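Local coordinates for chitosanase (Bacillus subtilis subsp. subtilis str. 168, PDB 7C6C), which hydrolyses internal beta-(1->4) linkages between D-glucosamine residues in partly acetylated chitosan as a secreted glycoside hydrolase of family 46, at residues N114-S126 and R137-D149. Numbering follows the deposited sequence. Where two conformers were deposited one is given.
Sequences NDHLYYQPAMKRS and RAVMYDTVIQHGD
Two groups hold the phenol oxygen of Tyr141: Asn114 gives it an amide proton, ND2 to OH 2.9 Å, and Glu12 of helix 5-20 hydrogen-bonds to it as well. The Asn114 bond is fairly straight and the oxygen lies in the amide plane, while ND2 itself sits at the edge of the Tyr141 ring. With its CG anti to the backbone N (chi1 -171°), Tyr141 runs across helix 104-128 and drops as a knob into the hole formed by Asn114, Tyr119, Ala122 and Met123. Tyr119, its hydroxyl bonded to the backbone N of Leu3, makes an edge-to-face pair with it, planes 60° apart: Tyr119 CD1 stands over the middle of the Tyr141 ring, 3.6 Å from its CE2.

The backbones come closest in register at Ala122 and Tyr141, CA to CA 5.1 Å, and Ala122 sets its CB 3.7 Å from Tyr141 CA. To one side of it, Val144 CG1 and Ile145 CG1 both touch Tyr118 CB; to the other, the bent Met123 chain brings CE within 3.6 Å of Arg137 O. Ser126 turns its OG back to Ala122 O, 2.8 Å away, so this hydroxyl is already bonded where it packs on Met140 CG.

Gly148, with positive phi, breaks the helix after His147, and the next residue, Asp149, takes the NE proton of Arg125 on OD1 at 3.1 Å, on its syn side and near the guanidinium plane. This salt bridge ties the turn back to helix 104-128. The axes of segments 114-126 and 137-147 meet at 135°, an oblique, antiparallel-leaning pair buried in the helical core of the GH46 lysozyme-like fold, with Ile145 beside Glu19, the predicted proton donor.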
ATOM      1  N   ASN A 114       6.662   2.400  -6.998  1.00 10.45           N
ATOM      2  CA  ASN A 114       5.486   2.813  -6.238  1.00 10.64           C
ATOM      3  C   ASN A 114       4.593   3.728  -7.058  1.00 10.45           C
ATOM      4  O   ASN A 114       3.363   3.603  -7.028  1.00 10.62           O
ATOM      5  CB  ASN A 114       5.909   3.518  -4.956  1.00 11.04           C
ATOM      6  CG  ASN A 114       4.720   4.021  -4.177  1.00 11.06           C
ATOM      7  OD1 ASN A 114       3.971   3.228  -3.607  1.00 12.10           O
ATOM      8  ND2 ASN A 114       4.514   5.337  -4.168  1.00 11.82           N
ATOM      9  N   ASP A 115       5.196   4.666  -7.790  1.00 10.99           N
ATOM     10  CA  ASP A 115       4.398   5.595  -8.579  1.00 11.82           C
ATOM     11  C   ASP A 115       3.633   4.855  -9.668  1.00 12.16           C
ATOM     12  O   ASP A 115       2.439   5.103  -9.891  1.00 13.16           O
ATOM     13  CB  ASP A 115       5.316   6.660  -9.179  1.00 14.11           C
ATOM     14  CG  ASP A 115       4.556   7.724  -9.925  1.00 16.39           C
ATOM     15  OD1 ASP A 115       3.756   8.436  -9.286  1.00 16.46           O
ATOM     16  OD2 ASP A 115       4.761   7.849 -11.149  1.00 19.74           O
ATOM     17  N   HIS A 116       4.305   3.924 -10.342  1.00 11.89           N
ATOM     18  CA  HIS A 116       3.716   3.245 -11.486  1.00 12.89           C
ATOM     19  C   HIS A 116       2.687   2.203 -11.063  1.00 12.37           C
ATOM     20  O   HIS A 116       1.655   2.051 -11.726  1.00 13.65           O
ATOM     21  CB  HIS A 116       4.832   2.588 -12.296  1.00 15.47           C
ATOM     22  CG  HIS A 116       4.353   1.866 -13.514  1.00 19.34           C
ATOM     23  ND1 HIS A 116       3.743   2.508 -14.572  1.00 22.04           N
ATOM     24  CD2 HIS A 116       4.397   0.554 -13.845  1.00 20.93           C
ATOM     25  CE1 HIS A 116       3.437   1.621 -15.503  1.00 22.24           C
ATOM     26  NE2 HIS A 116       3.816   0.427 -15.085  1.00 22.62           N
ATOM     27  N   LEU A 117       2.949   1.475  -9.977  1.00 11.58           N
ATOM     28  CA  LEU A 117       2.071   0.380  -9.580  1.00 12.07           C
ATOM     29  C   LEU A 117       0.968   0.802  -8.625  1.00 11.70           C
ATOM     30  O   LEU A 117      -0.095   0.174  -8.608  1.00 13.07           O
ATOM     31  CB  LEU A 117       2.871  -0.734  -8.898  1.00 12.20           C
ATOM     32  CG  LEU A 117       3.895  -1.494  -9.745  1.00 13.77           C
ATOM     33  CD1 LEU A 117       4.385  -2.708  -8.979  1.00 14.14           C
ATOM     34  CD2 LEU A 117       3.320  -1.908 -11.090  1.00 16.40           C
ATOM     35  N   TYR A 118       1.187   1.831  -7.811  1.00 11.20           N
ATOM     36  CA  TYR A 118       0.258   2.144  -6.731  0.50 11.10           C
ATOM     37  C   TYR A 118      -0.301   3.559  -6.820  1.00 11.40           C
ATOM     38  O   TYR A 118      -1.520   3.722  -6.904  1.00 12.10           O
ATOM     39  CB  TYR A 118       0.879   1.850  -5.351  0.50 10.65           C
ATOM     40  CG  TYR A 118       1.648   0.542  -5.279  0.50  9.71           C
ATOM     41  CD1 TYR A 118       1.047  -0.671  -5.612  0.50 10.64           C
ATOM     42  CD2 TYR A 118       2.979   0.521  -4.888  0.50  9.18           C
ATOM     43  CE1 TYR A 118       1.761  -1.868  -5.557  0.50 10.35           C
ATOM     44  CE2 TYR A 118       3.693  -0.663  -4.835  0.50 10.09           C
ATOM     45  CZ  TYR A 118       3.085  -1.851  -5.165  0.50 10.49           C
ATOM     46  OH  TYR A 118       3.815  -3.013  -5.093  0.50 10.94           O
ATOM     47  N   TYR A 119       0.543   4.592  -6.814  1.00 11.20           N
ATOM     48  CA  TYR A 119      -0.001   5.945  -6.760  1.00 11.63           C
ATOM     49  C   TYR A 119      -0.809   6.284  -8.006  1.00 12.30           C
ATOM     50  O   TYR A 119      -1.960   6.722  -7.900  1.00 12.86           O
ATOM     51  CB  TYR A 119       1.090   6.981  -6.537  1.00 12.02           C
ATOM     52  CG  TYR A 119       0.531   8.383  -6.482  1.00 12.34           C
ATOM     53  CD1 TYR A 119      -0.322   8.773  -5.451  1.00 12.47           C
ATOM     54  CD2 TYR A 119       0.826   9.312  -7.470  1.00 13.08           C
ATOM     55  CE1 TYR A 119      -0.850  10.050  -5.405  1.00 13.13           C
ATOM     56  CE2 TYR A 119       0.302  10.599  -7.429  1.00 13.69           C
ATOM     57  CZ  TYR A 119      -0.532  10.960  -6.389  1.00 14.10           C
ATOM     58  OH  TYR A 119      -1.060  12.226  -6.327  1.00 16.60           O
ATOM     59  N   GLN A 120      -0.221   6.120  -9.196  1.00 13.59           N
ATOM     60  CA  GLN A 120      -0.961   6.476 -10.407  1.00 15.02           C
ATOM     61  C   GLN A 120      -2.214   5.634 -10.587  1.00 15.20           C
ATOM     62  O   GLN A 120      -3.276   6.206 -10.886  1.00 15.43           O
ATOM     63  CB  GLN A 120      -0.055   6.485 -11.643  1.00 16.62           C
ATOM     64  CG  GLN A 120       1.099   7.472 -11.577  1.00 19.14           C
ATOM     65  CD  GLN A 120       0.653   8.914 -11.458  1.00 22.29           C
ATOM     66  OE1 GLN A 120      -0.445   9.277 -11.877  1.00 23.97           O
ATOM     67  NE2 GLN A 120       1.516   9.748 -10.892  1.00 22.90           N
ATOM     68  N   PRO A 121      -2.186   4.309 -10.412  1.00 14.77           N
ATOM     69  CA  PRO A 121      -3.449   3.559 -10.490  1.00 15.19           C
ATOM     70  C   PRO A 121      -4.473   3.989  -9.454  1.00 14.36           C
ATOM     71  O   PRO A 121      -5.672   4.036  -9.757  1.00 15.66           O
ATOM     72  CB  PRO A 121      -2.995   2.104 -10.322  1.00 15.83           C
ATOM     73  CG  PRO A 121      -1.604   2.103 -10.878  1.00 16.08           C
ATOM     74  CD  PRO A 121      -1.021   3.402 -10.407  1.00 15.03           C
ATOM     75  N   ALA A 122      -4.039   4.330  -8.237  1.00 13.50           N
ATOM     76  CA  ALA A 122      -4.987   4.814  -7.239  1.00 13.25           C
ATOM     77  C   ALA A 122      -5.640   6.114  -7.681  1.00 13.46           C
ATOM     78  O   ALA A 122      -6.849   6.300  -7.501  1.00 14.60           O
ATOM     79  CB  ALA A 122      -4.296   5.000  -5.889  1.00 13.49           C
ATOM     80  N   MET A 123      -4.855   7.038  -8.245  1.00 13.56           N
ATOM     81  CA  MET A 123      -5.430   8.309  -8.685  1.00 14.08           C
ATOM     82  C   MET A 123      -6.327   8.126  -9.903  1.00 15.83           C
ATOM     83  O   MET A 123      -7.335   8.834 -10.039  1.00 16.73           O
ATOM     84  CB  MET A 123      -4.334   9.344  -8.961  1.00 14.29           C
ATOM     85  CG  MET A 123      -3.487   9.733  -7.748  1.00 14.45           C
ATOM     86  SD  MET A 123      -4.425  10.271  -6.294  1.00 14.94           S
ATOM     87  CE  MET A 123      -4.431   8.779  -5.299  1.00 15.97           C
ATOM     88  N   LYS A 124      -5.982   7.187 -10.789  1.00 16.19           N
ATOM     89  CA  LYS A 124      -6.804   6.935 -11.967  1.00 17.55           C
ATOM     90  C   LYS A 124      -8.154   6.350 -11.577  1.00 17.38           C
ATOM     91  O   LYS A 124      -9.198   6.791 -12.072  1.00 18.20           O
ATOM     92  CB  LYS A 124      -6.068   6.005 -12.933  1.00 20.19           C
ATOM     93  CG  LYS A 124      -6.874   5.666 -14.179  1.00 23.36           C
ATOM     94  CD  LYS A 124      -6.130   4.709 -15.097  1.00 26.70           C
ATOM     95  CE  LYS A 124      -6.819   4.596 -16.447  1.00 29.07           C
ATOM     96  NZ  LYS A 124      -6.212   3.533 -17.287  1.00 30.73           N
ATOM     97  N   ARG A 125      -8.159   5.346 -10.697  1.00 17.20           N
ATOM     98  CA  ARG A 125      -9.431   4.779 -10.263  1.00 17.19           C
ATOM     99  C   ARG A 125     -10.233   5.778  -9.436  1.00 16.86           C
ATOM    100  O   ARG A 125     -11.469   5.781  -9.499  1.00 17.74           O
ATOM    101  CB  ARG A 125      -9.212   3.466  -9.505  1.00 18.55           C
ATOM    102  CG  ARG A 125      -8.638   2.337 -10.365  1.00 19.36           C
ATOM    103  CD  ARG A 125      -9.139   0.968  -9.912  1.00 21.05           C
ATOM    104  NE  ARG A 125      -8.464  -0.145 -10.585  1.00 22.62           N
ATOM    105  CZ  ARG A 125      -8.871  -0.693 -11.724  1.00 23.97           C
ATOM    106  NH1 ARG A 125      -9.950  -0.228 -12.340  1.00 23.62           N
ATOM    107  NH2 ARG A 125      -8.196  -1.704 -12.251  1.00 25.08           N
ATOM    108  N   SER A 126      -9.553   6.647  -8.680  1.00 16.77           N
ATOM    109  CA  SER A 126     -10.237   7.734  -7.985  1.00 16.85           C
ATOM    110  C   SER A 126     -10.934   8.653  -8.976  1.00 18.01           C
ATOM    111  O   SER A 126     -12.094   9.033  -8.777  1.00 18.17           O
ATOM    112  CB  SER A 126      -9.225   8.526  -7.156  1.00 16.39           C
ATOM    113  OG  SER A 126      -8.730   7.759  -6.075  1.00 15.63           O
ATOM    114  N   ARG A 137      -8.965  10.119  -1.812  1.00 11.79           N
ATOM    115  CA  ARG A 137      -7.825   9.717  -2.631  1.00 11.89           C
ATOM    116  C   ARG A 137      -6.730   9.071  -1.789  1.00 11.48           C
ATOM    117  O   ARG A 137      -6.108   8.092  -2.214  1.00 11.77           O
ATOM    118  CB  ARG A 137      -7.286  10.917  -3.412  1.00 12.96           C
ATOM    119  CG  ARG A 137      -8.223  11.380  -4.515  1.00 15.21           C
ATOM    120  CD  ARG A 137      -7.709  12.624  -5.208  1.00 18.48           C
ATOM    121  NE  ARG A 137      -8.695  13.132  -6.158  1.00 21.23           N
ATOM    122  CZ  ARG A 137      -8.771  14.396  -6.568  1.00 24.06           C
ATOM    123  NH1 ARG A 137      -7.914  15.301  -6.117  1.00 25.09           N
ATOM    124  NH2 ARG A 137      -9.712  14.755  -7.429  1.00 25.30           N
ATOM    125  N   ALA A 138      -6.490   9.597  -0.584  1.00 10.82           N
ATOM    126  CA  ALA A 138      -5.506   8.991   0.308  1.00 11.11           C
ATOM    127  C   ALA A 138      -5.933   7.593   0.736  1.00 10.73           C
ATOM    128  O   ALA A 138      -5.098   6.685   0.847  1.00 11.02           O
ATOM    129  CB  ALA A 138      -5.291   9.884   1.525  1.00 11.74           C
ATOM    130  N   VAL A 139      -7.227   7.403   0.995  1.00 10.36           N
ATOM    131  CA  VAL A 139      -7.718   6.068   1.317  1.00 11.14           C
ATOM    132  C   VAL A 139      -7.496   5.121   0.144  1.00 10.83           C
ATOM    133  O   VAL A 139      -7.078   3.973   0.334  1.00 11.43           O
ATOM    134  CB  VAL A 139      -9.193   6.110   1.758  1.00 11.68           C
ATOM    135  CG1 VAL A 139      -9.740   4.699   1.944  1.00 11.98           C
ATOM    136  CG2 VAL A 139      -9.355   6.928   3.041  1.00 11.85           C
ATOM    137  N   MET A 140      -7.779   5.579  -1.086  1.00 11.26           N
ATOM    138  CA  MET A 140      -7.545   4.722  -2.248  1.00 11.12           C
ATOM    139  C   MET A 140      -6.075   4.345  -2.371  1.00 10.97           C
ATOM    140  O   MET A 140      -5.745   3.189  -2.665  1.00 11.60           O
ATOM    141  CB  MET A 140      -8.009   5.408  -3.538  1.00 12.28           C
ATOM    142  CG  MET A 140      -9.489   5.762  -3.603  1.00 13.60           C
ATOM    143  SD  MET A 140     -10.638   4.395  -3.334  1.00 15.07           S
ATOM    144  CE  MET A 140     -11.255   4.826  -1.703  1.00 15.78           C
ATOM    145  N   TYR A 141      -5.185   5.316  -2.155  1.00 10.74           N
ATOM    146  CA  TYR A 141      -3.747   5.082  -2.250  1.00 10.70           C
ATOM    147  C   TYR A 141      -3.302   4.027  -1.239  1.00 10.72           C
ATOM    148  O   TYR A 141      -2.600   3.068  -1.586  1.00 11.07           O
ATOM    149  CB  TYR A 141      -3.057   6.427  -2.007  1.00 10.81           C
ATOM    150  CG  TYR A 141      -1.567   6.557  -2.245  1.00 10.19           C
ATOM    151  CD1 TYR A 141      -0.816   5.563  -2.865  1.00 10.43           C
ATOM    152  CD2 TYR A 141      -0.910   7.716  -1.845  1.00 10.40           C
ATOM    153  CE1 TYR A 141       0.548   5.726  -3.073  1.00 10.37           C
ATOM    154  CE2 TYR A 141       0.436   7.887  -2.045  1.00 10.50           C
ATOM    155  CZ  TYR A 141       1.163   6.890  -2.657  1.00 10.15           C
ATOM    156  OH  TYR A 141       2.512   7.059  -2.872  1.00 10.79           O
ATOM    157  N   ASP A 142      -3.722   4.174   0.021  1.00 10.25           N
ATOM    158  CA  ASP A 142      -3.372   3.179   1.028  1.00 10.03           C
ATOM    159  C   ASP A 142      -3.955   1.816   0.674  1.00 10.29           C
ATOM    160  O   ASP A 142      -3.308   0.779   0.877  1.00 10.92           O
ATOM    161  CB  ASP A 142      -3.877   3.611   2.401  1.00 10.16           C
ATOM    162  CG  ASP A 142      -3.435   2.663   3.485  1.00 10.24           C
ATOM    163  OD1 ASP A 142      -2.221   2.626   3.761  1.00 10.25           O
ATOM    164  OD2 ASP A 142      -4.289   1.933   4.033  1.00 10.73           O
ATOM    165  N   THR A 143      -5.179   1.800   0.139  1.00 10.18           N
ATOM    166  CA  THR A 143      -5.841   0.539  -0.171  1.00 11.07           C
ATOM    167  C   THR A 143      -5.082  -0.236  -1.240  1.00 11.30           C
ATOM    168  O   THR A 143      -4.869  -1.445  -1.106  1.00 11.45           O
ATOM    169  CB  THR A 143      -7.284   0.790  -0.616  1.00 11.62           C
ATOM    170  OG1 THR A 143      -8.004   1.428   0.444  1.00 12.10           O
ATOM    171  CG2 THR A 143      -7.986  -0.522  -0.954  1.00 12.28           C
ATOM    172  N   VAL A 144      -4.665   0.438  -2.313  1.00 11.52           N
ATOM    173  CA  VAL A 144      -3.991  -0.305  -3.374  1.00 11.97           C
ATOM    174  C   VAL A 144      -2.649  -0.844  -2.894  1.00 11.68           C
ATOM    175  O   VAL A 144      -2.223  -1.925  -3.313  1.00 12.17           O
ATOM    176  CB  VAL A 144      -3.899   0.511  -4.682  1.00 12.74           C
ATOM    177  CG1 VAL A 144      -2.849   1.603  -4.588  1.00 13.42           C
ATOM    178  CG2 VAL A 144      -3.600  -0.404  -5.866  1.00 14.07           C
ATOM    179  N   ILE A 145      -1.981  -0.128  -1.990  1.00 11.34           N
ATOM    180  CA  ILE A 145      -0.706  -0.606  -1.471  1.00 11.62           C
ATOM    181  C   ILE A 145      -0.890  -1.909  -0.710  1.00 11.79           C
ATOM    182  O   ILE A 145      -0.087  -2.840  -0.850  1.00 13.75           O
ATOM    183  CB  ILE A 145      -0.018   0.486  -0.630  1.00 12.12           C
ATOM    184  CG1 ILE A 145       0.548   1.574  -1.547  1.00 13.03           C
ATOM    185  CG2 ILE A 145       1.076  -0.119   0.241  1.00 12.79           C
ATOM    186  CD1 ILE A 145       0.984   2.807  -0.830  1.00 13.62           C
ATOM    187  N   GLN A 146      -1.950  -2.010   0.095  1.00 11.20           N
ATOM    188  CA  GLN A 146      -2.152  -3.234   0.863  1.00 11.18           C
ATOM    189  C   GLN A 146      -2.810  -4.332   0.032  1.00 11.71           C
ATOM    190  O   GLN A 146      -2.405  -5.498   0.106  1.00 12.50           O
ATOM    191  CB  GLN A 146      -2.969  -2.957   2.124  1.00 12.13           C
ATOM    192  CG  GLN A 146      -3.231  -4.223   2.925  1.00 12.84           C
ATOM    193  CD  GLN A 146      -3.887  -3.967   4.273  1.00 12.58           C
ATOM    194  OE1 GLN A 146      -4.707  -3.060   4.424  1.00 13.53           O
ATOM    195  NE2 GLN A 146      -3.555  -4.798   5.253  1.00 14.45           N
ATOM    196  N   HIS A 147      -3.821  -3.987  -0.763  1.00 11.54           N
ATOM    197  CA  HIS A 147      -4.659  -4.985  -1.416  1.00 12.05           C
ATOM    198  C   HIS A 147      -4.202  -5.341  -2.822  1.00 12.75           C
ATOM    199  O   HIS A 147      -4.625  -6.376  -3.352  1.00 13.54           O
ATOM    200  CB  HIS A 147      -6.106  -4.487  -1.465  1.00 12.43           C
ATOM    201  CG  HIS A 147      -6.730  -4.323  -0.117  1.00 12.47           C
ATOM    202  ND1 HIS A 147      -7.646  -5.220   0.398  1.00 13.18           N
ATOM    203  CD2 HIS A 147      -6.571  -3.364   0.825  1.00 12.79           C
ATOM    204  CE1 HIS A 147      -8.022  -4.813   1.598  1.00 13.08           C
ATOM    205  NE2 HIS A 147      -7.384  -3.690   1.883  1.00 12.77           N
ATOM    206  N   GLY A 148      -3.361  -4.518  -3.437  1.00 13.21           N
ATOM    207  CA  GLY A 148      -2.962  -4.719  -4.813  1.00 13.95           C
ATOM    208  C   GLY A 148      -4.023  -4.265  -5.798  1.00 15.28           C
ATOM    209  O   GLY A 148      -5.183  -4.042  -5.455  1.00 15.47           O
ATOM    210  N   ASP A 149      -3.612  -4.146  -7.062  1.00 16.18           N
ATOM    211  CA  ASP A 149      -4.499  -3.752  -8.155  1.00 18.48           C
ATOM    212  C   ASP A 149      -4.799  -4.920  -9.094  1.00 18.80           C
ATOM    213  O   ASP A 149      -4.915  -4.745 -10.307  1.00 19.17           O
ATOM    214  CB  ASP A 149      -3.920  -2.567  -8.927  1.00 19.92           C
ATOM    215  CG  ASP A 149      -4.951  -1.861  -9.802  1.00 21.87           C
ATOM    216  OD1 ASP A 149      -6.164  -1.956  -9.520  1.00 22.00           O
ATOM    217  OD2 ASP A 149      -4.541  -1.205 -10.784  1.00 24.37           O
TER
HETATM  218  O   HOH W   1      -6.850  -3.977 -12.118  1.00 38.63           O